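Local coordinates for platelet aggregation factor Sm-hPAF (Streptococcus mitis, PDB 4GWI), which binds fucosylated Lewis glycans through this F-type lectin domain of a cholesterol-dependent cytolysin, a toxin thought to form pores in cholesterol-containing host membranes, at residues W57-G62 with R123-E128. The protein carries 2 engineered substitutions. Sequence-based numbering, arbitrary orientation.
With MG (magnesium ion), chain E.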
ATOM      1  N   TRP A  57      -2.821  -1.436   6.089  1.00 15.74           N
ATOM      2  CA  TRP A  57      -3.076  -0.039   5.639  1.00 16.83           C
ATOM      3  C   TRP A  57      -4.037  -0.156   4.474  1.00 16.84           C
ATOM      4  O   TRP A  57      -4.001  -1.158   3.709  1.00 17.10           O
ATOM      5  CB  TRP A  57      -1.696   0.490   5.178  1.00 15.92           C
ATOM      6  CG  TRP A  57      -1.838   1.852   4.522  1.00 15.32           C
ATOM      7  CD1 TRP A  57      -1.653   3.138   5.159  1.00 15.93           C
ATOM      8  CD2 TRP A  57      -2.144   2.127   3.136  1.00 15.94           C
ATOM      9  NE1 TRP A  57      -1.883   4.163   4.198  1.00 15.72           N
ATOM     10  CE2 TRP A  57      -2.149   3.585   3.011  1.00 15.46           C
ATOM     11  CE3 TRP A  57      -2.401   1.314   2.007  1.00 16.80           C
ATOM     12  CZ2 TRP A  57      -2.482   4.211   1.817  1.00 16.78           C
ATOM     13  CZ3 TRP A  57      -2.723   1.938   0.799  1.00 16.88           C
ATOM     14  CH2 TRP A  57      -2.685   3.370   0.704  1.00 16.36           C
ATOM     15  N   GLN A  58      -4.930   0.832   4.279  1.00 16.44           N
ATOM     16  CA  GLN A  58      -5.927   0.753   3.209  1.00 15.94           C
ATOM     17  C   GLN A  58      -6.158   2.141   2.630  1.00 18.53           C
ATOM     18  O   GLN A  58      -6.097   3.150   3.375  1.00 19.49           O
ATOM     19  CB  GLN A  58      -7.235   0.264   3.842  1.00 21.00           C
ATOM     20  CG  GLN A  58      -8.377   0.174   2.813  1.00 24.28           C
ATOM     21  CD  GLN A  58      -9.566  -0.398   3.566  1.00 29.24           C
ATOM     22  OE1 GLN A  58     -10.344   0.360   4.156  1.00 34.70           O
ATOM     23  NE2 GLN A  58      -9.594  -1.702   3.604  1.00 31.67           N
ATOM     24  N   VAL A  59      -6.417   2.200   1.308  1.00 16.51           N
ATOM     25  CA  VAL A  59      -6.946   3.455   0.741  1.00 17.37           C
ATOM     26  C   VAL A  59      -8.338   3.137   0.141  1.00 19.04           C
ATOM     27  O   VAL A  59      -8.575   2.074  -0.470  1.00 17.96           O
ATOM     28  CB  VAL A  59      -5.982   3.994  -0.316  1.00 16.56           C
ATOM     29  CG1 VAL A  59      -5.637   2.931  -1.406  1.00 17.08           C
ATOM     30  CG2 VAL A  59      -6.541   5.366  -0.917  1.00 17.45           C
ATOM     31  N   ASP A  60      -9.235   4.112   0.340  1.00 18.93           N
ATOM     32  CA  ASP A  60     -10.625   4.091  -0.281  1.00 16.77           C
ATOM     33  C   ASP A  60     -10.530   4.915  -1.522  1.00 19.78           C
ATOM     34  O   ASP A  60     -10.367   6.188  -1.446  1.00 21.63           O
ATOM     35  CB  ASP A  60     -11.587   4.652   0.742  1.00 18.46           C
ATOM     36  CG  ASP A  60     -12.997   4.657   0.242  1.00 19.73           C
ATOM     37  OD1 ASP A  60     -13.200   4.324  -0.908  1.00 21.98           O
ATOM     38  OD2 ASP A  60     -13.831   5.109   1.063  1.00 22.74           O
ATOM     39  N   LEU A  61     -10.665   4.313  -2.679  1.00 19.23           N
ATOM     40  CA  LEU A  61     -10.629   5.069  -3.963  1.00 19.59           C
ATOM     41  C   LEU A  61     -11.867   5.930  -4.148  1.00 20.05           C
ATOM     42  O   LEU A  61     -11.874   6.745  -5.130  1.00 25.10           O
ATOM     43  CB  LEU A  61     -10.456   4.120  -5.150  1.00 19.54           C
ATOM     44  CG  LEU A  61      -9.221   3.220  -5.102  1.00 18.62           C
ATOM     45  CD1 LEU A  61      -9.188   2.235  -6.237  1.00 21.65           C
ATOM     46  CD2 LEU A  61      -7.904   4.058  -5.113  1.00 20.76           C
ATOM     47  N   GLY A  62     -12.899   5.686  -3.334  1.00 19.59           N
ATOM     48  CA  GLY A  62     -14.083   6.522  -3.280  1.00 22.43           C
ATOM     49  C   GLY A  62     -15.200   6.097  -4.225  1.00 25.52           C
ATOM     50  O   GLY A  62     -16.341   6.569  -4.053  1.00 26.12           O
ATOM     51  N   ARG A 123     -12.981  -1.041  -5.010  1.00 17.89           N
ATOM     52  CA  ARG A 123     -13.042   0.296  -4.409  1.00 17.74           C
ATOM     53  C   ARG A 123     -11.910   0.487  -3.411  1.00 19.48           C
ATOM     54  O   ARG A 123     -11.468   1.678  -3.199  1.00 20.90           O
ATOM     55  CB  ARG A 123     -14.398   0.506  -3.728  1.00 19.37           C
ATOM     56  CG  ARG A 123     -14.457   1.920  -3.066  1.00 23.04           C
ATOM     57  CD  ARG A 123     -15.832   2.348  -2.722  1.00 26.09           C
ATOM     58  NE  ARG A 123     -15.725   3.481  -1.734  1.00 25.13           N
ATOM     59  CZ  ARG A 123     -16.760   4.165  -1.292  1.00 29.64           C
ATOM     60  NH1 ARG A 123     -18.011   3.932  -1.822  1.00 29.26           N
ATOM     61  NH2 ARG A 123     -16.527   5.066  -0.331  1.00 28.78           N
ATOM     62  N   TYR A 124     -11.432  -0.547  -2.751  1.00 18.34           N
ATOM     63  CA  TYR A 124     -10.384  -0.408  -1.704  1.00 18.27           C
ATOM     64  C   TYR A 124      -9.159  -1.150  -2.100  1.00 19.62           C
ATOM     65  O   TYR A 124      -9.215  -2.275  -2.692  1.00 18.81           O
ATOM     66  CB  TYR A 124     -10.895  -0.955  -0.358  1.00 19.07           C
ATOM     67  CG  TYR A 124     -12.134  -0.265   0.189  1.00 19.53           C
ATOM     68  CD1 TYR A 124     -13.446  -0.703  -0.214  1.00 19.71           C
ATOM     69  CD2 TYR A 124     -12.045   0.890   0.974  1.00 18.46           C
ATOM     70  CE1 TYR A 124     -14.593  -0.088   0.251  1.00 21.03           C
ATOM     71  CE2 TYR A 124     -13.203   1.488   1.507  1.00 21.15           C
ATOM     72  CZ  TYR A 124     -14.461   0.994   1.163  1.00 23.14           C
ATOM     73  OH  TYR A 124     -15.590   1.683   1.567  1.00 24.37           O
ATOM     74  N   VAL A 125      -7.954  -0.618  -1.720  1.00 17.03           N
ATOM     75  CA  VAL A 125      -6.683  -1.298  -1.927  1.00 16.48           C
ATOM     76  C   VAL A 125      -6.069  -1.460  -0.540  1.00 17.14           C
ATOM     77  O   VAL A 125      -5.974  -0.400   0.197  1.00 18.00           O
ATOM     78  CB  VAL A 125      -5.752  -0.483  -2.846  1.00 17.08           C
ATOM     79  CG1 VAL A 125      -4.383  -1.218  -2.947  1.00 21.01           C
ATOM     80  CG2 VAL A 125      -6.408  -0.299  -4.214  1.00 19.12           C
ATOM     81  N   LYS A 126      -5.687  -2.662  -0.157  1.00 17.26           N
ATOM     82  CA  LYS A 126      -5.194  -2.856   1.215  1.00 17.86           C
ATOM     83  C   LYS A 126      -3.843  -3.568   1.135  1.00 21.16           C
ATOM     84  O   LYS A 126      -3.640  -4.425   0.274  1.00 21.98           O
ATOM     85  CB  LYS A 126      -6.272  -3.684   1.930  1.00 21.35           C
ATOM     86  CG  LYS A 126      -6.049  -3.899   3.350  1.00 27.03           C
ATOM     87  CD  LYS A 126      -7.419  -4.485   3.894  1.00 27.18           C
ATOM     88  CE  LYS A 126      -7.130  -4.565   5.378  1.00 33.79           C
ATOM     89  NZ  LYS A 126      -8.006  -5.660   5.841  1.00 36.79           N
ATOM     90  N   VAL A 127      -2.935  -3.224   2.066  1.00 17.12           N
ATOM     91  CA  VAL A 127      -1.650  -3.939   2.217  1.00 17.33           C
ATOM     92  C   VAL A 127      -1.794  -4.553   3.605  1.00 18.69           C
ATOM     93  O   VAL A 127      -2.027  -3.857   4.578  1.00 18.79           O
ATOM     94  CB  VAL A 127      -0.420  -2.993   2.124  1.00 18.51           C
ATOM     95  CG1 VAL A 127       0.889  -3.781   2.408  1.00 19.39           C
ATOM     96  CG2 VAL A 127      -0.442  -2.287   0.759  1.00 20.71           C
ATOM     97  N   GLU A 128      -1.544  -5.869   3.682  1.00 20.38           N
ATOM     98  CA  GLU A 128      -1.740  -6.599   5.006  1.00 19.63           C
ATOM     99  C   GLU A 128      -0.458  -7.369   5.280  1.00 19.56           C
ATOM    100  O   GLU A 128      -0.090  -8.268   4.514  1.00 20.97           O
ATOM    101  CB  GLU A 128      -2.843  -7.660   4.856  1.00 23.24           C
ATOM    102  CG  GLU A 128      -4.192  -7.061   4.670  1.00 26.43           C
ATOM    103  CD  GLU A 128      -5.345  -8.104   4.563  1.00 35.19           C
ATOM    104  OE1 GLU A 128      -5.059  -9.301   4.382  1.00 30.96           O
ATOM    105  OE2 GLU A 128      -6.524  -7.658   4.627  1.00 36.22           O
TER
HETATM  106 MG    MG E 203     -14.321   5.362   3.171  1.00 38.79          MG
HETATM  107  O   HOH W   1     -10.068  -3.102   6.619  1.00 58.69           O
HETATM  108  O   HOH W   2     -15.815   3.689   3.133  1.00 33.79           O
HETATM  109  O   HOH W   3     -13.049   4.264   3.970  1.00 36.47           O
HETATM  110  O   HOH W   4     -15.158   5.874   5.091  1.00 36.29           O
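Asp60 and Arg123 meet in a side-on salt bridge at one end of an antiparallel strand pair inside the five-stranded sheet of the F-type lectin beta-sandwich, a worked example of one carboxylate serving several partners. Arg123 NE reaches Asp60 OD1 at 2.8 Å and its NH2 reaches OD2 at 3.0 Å, with carboxylate and guanidinium planes only 25° apart. Asp60 CG lies anti to the backbone N (chi1 -179°), which carries the carboxylate toward Arg123. OD1 also accepts from Gly62 N, approaching from above the carboxylate plane and closing an Asx turn as the chain rounds a corner at Gly62. OD2 binds the magnesium ion at 2.2 Å, a position between two cations that probably lowers its proton affinity; Gln17 and three waters are further ligands. Beside this site the Tyr124 ring packs along Asp60, CE2 lying 3.4 Å from CG, and the Tyr124 hydroxyl hydrogen-bonds one of the metal-bound waters. The Gln58 amide is tilted against the same ring, OE1 near Tyr124 CD2, while its NE2 lies 3.5 Å from Lys126 CD. On the other sheet face, Val59 CG1 packs against Val125 CB (3.7 Å); Val125 in turn touches Val70 of the opposing sheet, and Val127 touches Leu72. The backbone ladder setting this register pairs Trp57 with Val127 and Val59 with Val125, two hydrogen bonds each. Arg123 and Tyr124 both face Leu92, a classic beta bulge, and there the Arg123 carbonyl O accepts from Leu61 N at 2.8 Å, almost straight on to the C=O bond (176°).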